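Local coordinates for putative DNA-binding protein (Salmonella choleraesuis, PDB 2HX0) that is of unknown function but carries a plant-and-prokaryote conserved (PPC) domain, may bind DNA, and holds a magnesium ion at a cluster of histidines, at residues Y21-L26 with L120-L125; L44-I49 with L128-Q133. The protein carries 2 engineered substitutions. One frame throughout, in Å; residues are numbered along the deposited sequence.

Interaction 1 pairs two strands at one edge of the main antiparallel sheet; interaction 2 packs the hairpin 128-134/141-147 on the loop before strand 47-56; their centres lie about 15 Å apart. Along the chain their segments alternate: 21-26, 44-49, 120-125, 128-133, with helix 31-42 between the first two. Strand 113-124 lies between strands 15-25 and 47-56, so it takes part in interaction 1 on one side and flanks a strand of interaction 2 on the other. The two contacts meet where E124 OE2 lies 2.9 Å from R45 N and L125 N lies 2.8 Å from A46 O, both probable hydrogen bonds. Other subunits of the trimer pack on both contacts.

Interaction 1. Residues Y21-L26 with L120-L125; sequences YALRLL and LVIGEL. Unlike the reference sequence in segment 21-26: L23 (reference Phe).
Y21 and I122 form an antiparallel hydrogen-bonded pair, tied by Y21 N to I122 O at 2.8 Å and by I122 N to Y21 O. The Y21 ring, with CG anti to its own carbonyl carbon (chi1 -64°), runs alongside E124, pointing the same way; I122 O lies in plane at the ring edge and CE1 reaches E124 CB at 4.1 Å. Beyond that touch the E124 carboxylate turns away, to the backbone N of R45 and A46 and to R148, while Y21 OH bonds to R19. A22 faces V121 in a non-hydrogen-bonded pair, where the space between the backbones is bridged by CA-H...O contacts: V121 CA to Y21 O at 3.2 Å and A22 CA to L120 O at 3.4 Å. L23 and L120 make the next hydrogen-bonded pair, L23 N to L120 O at 3.0 Å and L120 N to L23 O at 2.9 Å, the second the straighter (167°). The L23 side chain, which replaces the Phe of the reference sequence, crosses L120 obliquely, setting CD2 4.1 Å from L120 CB; its approach to the I122 tip is modelled too close to be trusted. L25 adds CG against L120 CD1 (4.2 Å). Helix 31-42 packs on this face, F38 meeting L23 and L35 meeting L120. On the other face A22 and V121 meet F130 and W48 of the second subunit. Strand 15-25 is outermost in the sheet of its own chain, but Y21 also pairs with a strand of the second subunit, carrying the sheet across the interface; the antiparallel pairing with strand 113-124 belongs to the PPC domain.

Interaction 2. Residues L44-I49 with L128-Q133; sequences LRAAWI and LTFSRQ. Engineered in segment 44-49: R45 (natural residue His).
F130 meets R45 and A46 through both backbone and ring. The single direct hydrogen bond across the contact runs from F130 N to R45 O, 2.7 Å long and nearly straight (175°). A CH-pi contact lies beside it: A46 CB sits over the centre of the F130 ring, 3.6 Å from the centroid, while A47 O approaches the ring's edge, 3.4 Å from CE2. Apolar packing continues from A46 CB to L128 CB at 4.2 Å. R45, an engineered substitution, lies alongside T129; bends at chi2 and chi3 (-61°) fold its chain, and T129 CG2 comes over one guanidinium face, 3.5 Å from NH1. A water links the two segments, accepting from R45 NH1 (3.1 Å) and donating to F130 O (2.8 Å). T84 and E86 of strand 75-86, L143 of strand 141-147 and A22 of the third subunit also touch F130, whose side chain is about 9 Å from that of the magnesium ligand H91. Here the two-stranded hairpin 128-134/141-147 packs by its first strand onto the loop leading into strand 47-56 of the main sheet, beside a subunit interface.

Interaction 1. Residues Y21-L26 with L120-L125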
loop_
_atom_site.group_PDB
_atom_site.type_symbol
_atom_site.label_atom_id
_atom_site.label_comp_id
_atom_site.label_asym_id
_atom_site.label_seq_id
_atom_site.Cartn_x
_atom_site.Cartn_y
_atom_site.Cartn_z
ATOM N N TYR A 21 -5.838 4.740 -13.037
ATOM C CA TYR A 21 -5.732 3.839 -14.171
ATOM C C TYR A 21 -5.613 2.415 -13.662
ATOM O O TYR A 21 -4.877 2.149 -12.717
ATOM C CB TYR A 21 -4.490 4.154 -15.002
ATOM C CG TYR A 21 -4.490 5.513 -15.657
ATOM C CD1 TYR A 21 -4.079 6.643 -14.961
ATOM C CD2 TYR A 21 -4.888 5.665 -16.982
ATOM C CE1 TYR A 21 -4.058 7.897 -15.572
ATOM C CE2 TYR A 21 -4.872 6.912 -17.603
ATOM C CZ TYR A 21 -4.456 8.020 -16.893
ATOM O OH TYR A 21 -4.433 9.246 -17.517
ATOM N N ALA A 22 -6.338 1.500 -14.288
ATOM C CA ALA A 22 -6.261 0.105 -13.887
ATOM C C ALA A 22 -5.662 -0.681 -15.040
ATOM O O ALA A 22 -6.057 -0.503 -16.190
ATOM C CB ALA A 22 -7.655 -0.433 -13.552
ATOM N N LEU A 23 -4.693 -1.535 -14.748
ATOM C CA LEU A 23 -4.101 -2.328 -15.813
ATOM C C LEU A 23 -3.594 -3.659 -15.312
ATOM O O LEU A 23 -3.376 -3.847 -14.118
ATOM C CB LEU A 23 -2.962 -1.566 -16.490
ATOM C CG LEU A 23 -1.779 -1.118 -15.632
ATOM C CD1 LEU A 23 -0.525 -1.022 -16.499
ATOM C CD2 LEU A 23 -2.093 0.221 -14.978
ATOM N N ARG A 24 -3.426 -4.590 -16.240
ATOM C CA ARG A 24 -2.937 -5.909 -15.895
ATOM C C ARG A 24 -1.786 -6.266 -16.816
ATOM O O ARG A 24 -1.926 -6.202 -18.037
ATOM C CB ARG A 24 -4.041 -6.948 -16.062
ATOM C CG ARG A 24 -3.585 -8.344 -15.697
ATOM C CD ARG A 24 -3.938 -9.349 -16.769
ATOM N NE ARG A 24 -3.186 -10.586 -16.583
ATOM C CZ ARG A 24 -3.226 -11.620 -17.415
ATOM N NH1 ARG A 24 -3.989 -11.575 -18.501
ATOM N NH2 ARG A 24 -2.498 -12.700 -17.164
ATOM N N LEU A 25 -0.650 -6.638 -16.234
ATOM C CA LEU A 25 0.508 -7.022 -17.033
ATOM C C LEU A 25 0.453 -8.522 -17.290
ATOM O O LEU A 25 -0.121 -9.279 -16.502
ATOM C CB LEU A 25 1.803 -6.644 -16.320
ATOM C CG LEU A 25 1.950 -5.152 -15.983
ATOM C CD1 LEU A 25 3.361 -4.903 -15.475
ATOM C CD2 LEU A 25 1.673 -4.285 -17.214
ATOM N N LEU A 26 1.064 -8.940 -18.393
ATOM C CA LEU A 26 1.053 -10.337 -18.812
ATOM C C LEU A 26 2.294 -11.150 -18.455
ATOM O O LEU A 26 3.361 -10.600 -18.197
ATOM C CB LEU A 26 0.852 -10.405 -20.329
ATOM C CG LEU A 26 -0.336 -9.643 -20.919
ATOM C CD1 LEU A 26 -0.359 -9.841 -22.430
ATOM C CD2 LEU A 26 -1.627 -10.134 -20.296
ATOM N N LEU A 120 -2.457 -3.656 -11.382
ATOM C CA LEU A 120 -2.068 -2.361 -10.855
ATOM C C LEU A 120 -3.131 -1.288 -10.947
ATOM O O LEU A 120 -3.893 -1.233 -11.907
ATOM C CB LEU A 120 -0.850 -1.837 -11.623
ATOM C CG LEU A 120 0.497 -2.549 -11.560
ATOM C CD1 LEU A 120 1.186 -2.450 -12.910
ATOM C CD2 LEU A 120 1.349 -1.916 -10.470
ATOM N N VAL A 121 -3.180 -0.439 -9.926
ATOM C CA VAL A 121 -4.058 0.720 -9.945
ATOM C C VAL A 121 -3.060 1.856 -9.760
ATOM O O VAL A 121 -2.385 1.941 -8.730
ATOM C CB VAL A 121 -5.079 0.737 -8.804
ATOM C CG1 VAL A 121 -5.847 2.062 -8.837
ATOM C CG2 VAL A 121 -6.047 -0.407 -8.968
ATOM N N ILE A 122 -2.935 2.695 -10.779
ATOM C CA ILE A 122 -1.997 3.805 -10.735
ATOM C C ILE A 122 -2.724 5.136 -10.634
ATOM O O ILE A 122 -3.654 5.399 -11.388
ATOM C CB ILE A 122 -1.110 3.805 -11.997
ATOM C CG1 ILE A 122 -0.282 2.512 -12.037
ATOM C CG2 ILE A 122 -0.214 5.042 -12.011
ATOM C CD1 ILE A 122 -1.037 1.245 -12.261
ATOM N N GLY A 123 -2.301 5.966 -9.686
ATOM C CA GLY A 123 -2.914 7.272 -9.530
ATOM C C GLY A 123 -2.056 8.337 -10.185
ATOM O O GLY A 123 -0.832 8.233 -10.187
ATOM N N GLU A 124 -2.703 9.342 -10.767
ATOM C CA GLU A 124 -2.019 10.466 -11.410
ATOM C C GLU A 124 -2.607 11.730 -10.784
ATOM O O GLU A 124 -3.819 11.828 -10.598
ATOM C CB GLU A 124 -2.272 10.466 -12.925
ATOM C CG GLU A 124 -1.990 11.808 -13.626
ATOM C CD GLU A 124 -0.508 12.110 -13.826
ATOM O OE1 GLU A 124 0.339 11.497 -13.147
ATOM O OE2 GLU A 124 -0.188 12.979 -14.666
ATOM N N LEU A 125 -1.745 12.686 -10.451
ATOM C CA LEU A 125 -2.184 13.941 -9.834
ATOM C C LEU A 125 -2.080 15.045 -10.888
ATOM O O LEU A 125 -1.033 15.670 -11.043
ATOM C CB LEU A 125 -1.285 14.247 -8.632
ATOM C CG LEU A 125 -1.251 13.108 -7.605
ATOM C CD1 LEU A 125 -0.055 13.266 -6.675
ATOM C CD2 LEU A 125 -2.557 13.091 -6.831
#

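Interaction 2. Residues L44-I49 with L128-Q133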
loop_
_atom_site.group_PDB
_atom_site.type_symbol
_atom_site.label_atom_id
_atom_site.label_comp_id
_atom_site.label_asym_id
_atom_site.label_seq_id
_atom_site.Cartn_x
_atom_site.Cartn_y
_atom_site.Cartn_z
ATOM N N LEU A 44 2.013 10.642 -18.083
ATOM C CA LEU A 44 1.814 10.887 -16.658
ATOM C C LEU A 44 2.973 11.719 -16.108
ATOM O O LEU A 44 4.141 11.394 -16.331
ATOM C CB LEU A 44 1.707 9.555 -15.913
ATOM C CG LEU A 44 0.609 8.612 -16.426
ATOM C CD1 LEU A 44 0.542 7.372 -15.537
ATOM C CD2 LEU A 44 -0.733 9.336 -16.450
ATOM N N ARG A 45 2.645 12.782 -15.377
ATOM C CA ARG A 45 3.659 13.672 -14.821
ATOM C C ARG A 45 3.799 13.635 -13.300
ATOM O O ARG A 45 4.749 14.191 -12.758
ATOM C CB ARG A 45 3.387 15.125 -15.238
ATOM C CG ARG A 45 3.280 15.367 -16.741
ATOM C CD ARG A 45 4.539 14.955 -17.479
ATOM N NE ARG A 45 5.721 15.696 -17.049
ATOM C CZ ARG A 45 5.934 16.987 -17.290
ATOM N NH1 ARG A 45 7.045 17.565 -16.851
ATOM N NH2 ARG A 45 5.043 17.699 -17.969
ATOM N N ALA A 46 2.861 12.995 -12.611
ATOM C CA ALA A 46 2.919 12.920 -11.150
ATOM C C ALA A 46 2.082 11.736 -10.688
ATOM O O ALA A 46 0.972 11.904 -10.187
ATOM C CB ALA A 46 2.384 14.205 -10.545
ATOM N N ALA A 47 2.632 10.538 -10.837
ATOM C CA ALA A 47 1.899 9.334 -10.493
ATOM C C ALA A 47 2.489 8.550 -9.335
ATOM O O ALA A 47 3.613 8.798 -8.904
ATOM C CB ALA A 47 1.796 8.434 -11.736
ATOM N N TRP A 48 1.705 7.610 -8.820
ATOM C CA TRP A 48 2.155 6.754 -7.729
ATOM C C TRP A 48 1.386 5.446 -7.825
ATOM O O TRP A 48 0.329 5.387 -8.453
ATOM C CB TRP A 48 1.921 7.448 -6.370
ATOM C CG TRP A 48 0.577 7.224 -5.710
ATOM C CD1 TRP A 48 0.279 6.309 -4.741
ATOM C CD2 TRP A 48 -0.625 7.969 -5.939
ATOM N NE1 TRP A 48 -1.032 6.439 -4.349
ATOM C CE2 TRP A 48 -1.610 7.452 -5.070
ATOM C CE3 TRP A 48 -0.964 9.024 -6.796
ATOM C CZ2 TRP A 48 -2.916 7.957 -5.030
ATOM C CZ3 TRP A 48 -2.262 9.526 -6.758
ATOM C CH2 TRP A 48 -3.223 8.989 -5.878
ATOM N N ILE A 49 1.932 4.389 -7.239
ATOM C CA ILE A 49 1.256 3.099 -7.271
ATOM C C ILE A 49 0.242 3.091 -6.135
ATOM O O ILE A 49 0.613 3.088 -4.961
ATOM C CB ILE A 49 2.239 1.936 -7.059
ATOM C CG1 ILE A 49 3.426 2.069 -8.017
ATOM C CG2 ILE A 49 1.513 0.616 -7.286
ATOM C CD1 ILE A 49 3.126 2.053 -9.543
ATOM N N LEU A 128 -0.301 18.531 -10.323
ATOM C CA LEU A 128 1.109 18.554 -9.952
ATOM C C LEU A 128 2.027 17.934 -10.994
ATOM O O LEU A 128 1.582 17.265 -11.922
ATOM C CB LEU A 128 1.303 17.798 -8.633
ATOM C CG LEU A 128 0.446 18.235 -7.442
ATOM C CD1 LEU A 128 0.592 17.220 -6.318
ATOM C CD2 LEU A 128 0.868 19.621 -6.968
ATOM N N THR A 129 3.323 18.164 -10.819
ATOM C CA THR A 129 4.333 17.591 -11.695
ATOM C C THR A 129 5.488 17.151 -10.813
ATOM O O THR A 129 5.974 17.927 -9.981
ATOM C CB THR A 129 4.865 18.610 -12.730
ATOM O OG1 THR A 129 3.823 18.947 -13.655
ATOM C CG2 THR A 129 6.032 18.019 -13.505
ATOM N N PHE A 130 5.901 15.897 -10.966
ATOM C CA PHE A 130 7.023 15.362 -10.203
ATOM C C PHE A 130 8.279 15.456 -11.056
ATOM O O PHE A 130 8.232 15.284 -12.278
ATOM C CB PHE A 130 6.836 13.876 -9.864
ATOM C CG PHE A 130 5.746 13.583 -8.867
ATOM C CD1 PHE A 130 5.179 14.590 -8.090
ATOM C CD2 PHE A 130 5.306 12.274 -8.692
ATOM C CE1 PHE A 130 4.187 14.296 -7.150
ATOM C CE2 PHE A 130 4.318 11.963 -7.759
ATOM C CZ PHE A 130 3.756 12.978 -6.985
ATOM N N SER A 131 9.405 15.724 -10.408
ATOM C CA SER A 131 10.692 15.775 -11.088
ATOM C C SER A 131 11.722 15.316 -10.070
ATOM O O SER A 131 11.411 15.178 -8.885
ATOM C CB SER A 131 11.017 17.194 -11.577
ATOM O OG SER A 131 11.115 18.112 -10.504
ATOM N N ARG A 132 12.940 15.055 -10.529
ATOM C CA ARG A 132 14.007 14.625 -9.638
ATOM C C ARG A 132 15.079 15.703 -9.700
ATOM O O ARG A 132 15.734 15.881 -10.729
ATOM C CB ARG A 132 14.565 13.274 -10.089
ATOM C CG ARG A 132 13.501 12.186 -10.233
ATOM C CD ARG A 132 12.920 11.760 -8.887
ATOM N NE ARG A 132 11.650 11.053 -9.054
ATOM C CZ ARG A 132 11.009 10.406 -8.084
ATOM N NH1 ARG A 132 11.516 10.358 -6.857
ATOM N NH2 ARG A 132 9.847 9.822 -8.344
ATOM N N GLN A 133 15.234 16.435 -8.602
ATOM C CA GLN A 133 16.204 17.518 -8.534
ATOM C C GLN A 133 17.229 17.224 -7.452
ATOM O O GLN A 133 16.906 16.639 -6.419
ATOM C CB GLN A 133 15.490 18.832 -8.217
ATOM C CG GLN A 133 14.289 19.114 -9.103
ATOM C CD GLN A 133 14.667 19.429 -10.535
ATOM O OE1 GLN A 133 13.802 19.531 -11.404
ATOM N NE2 GLN A 133 15.962 19.592 -10.790
HETATM O O HOH W 1 9.019 16.704 -14.576
#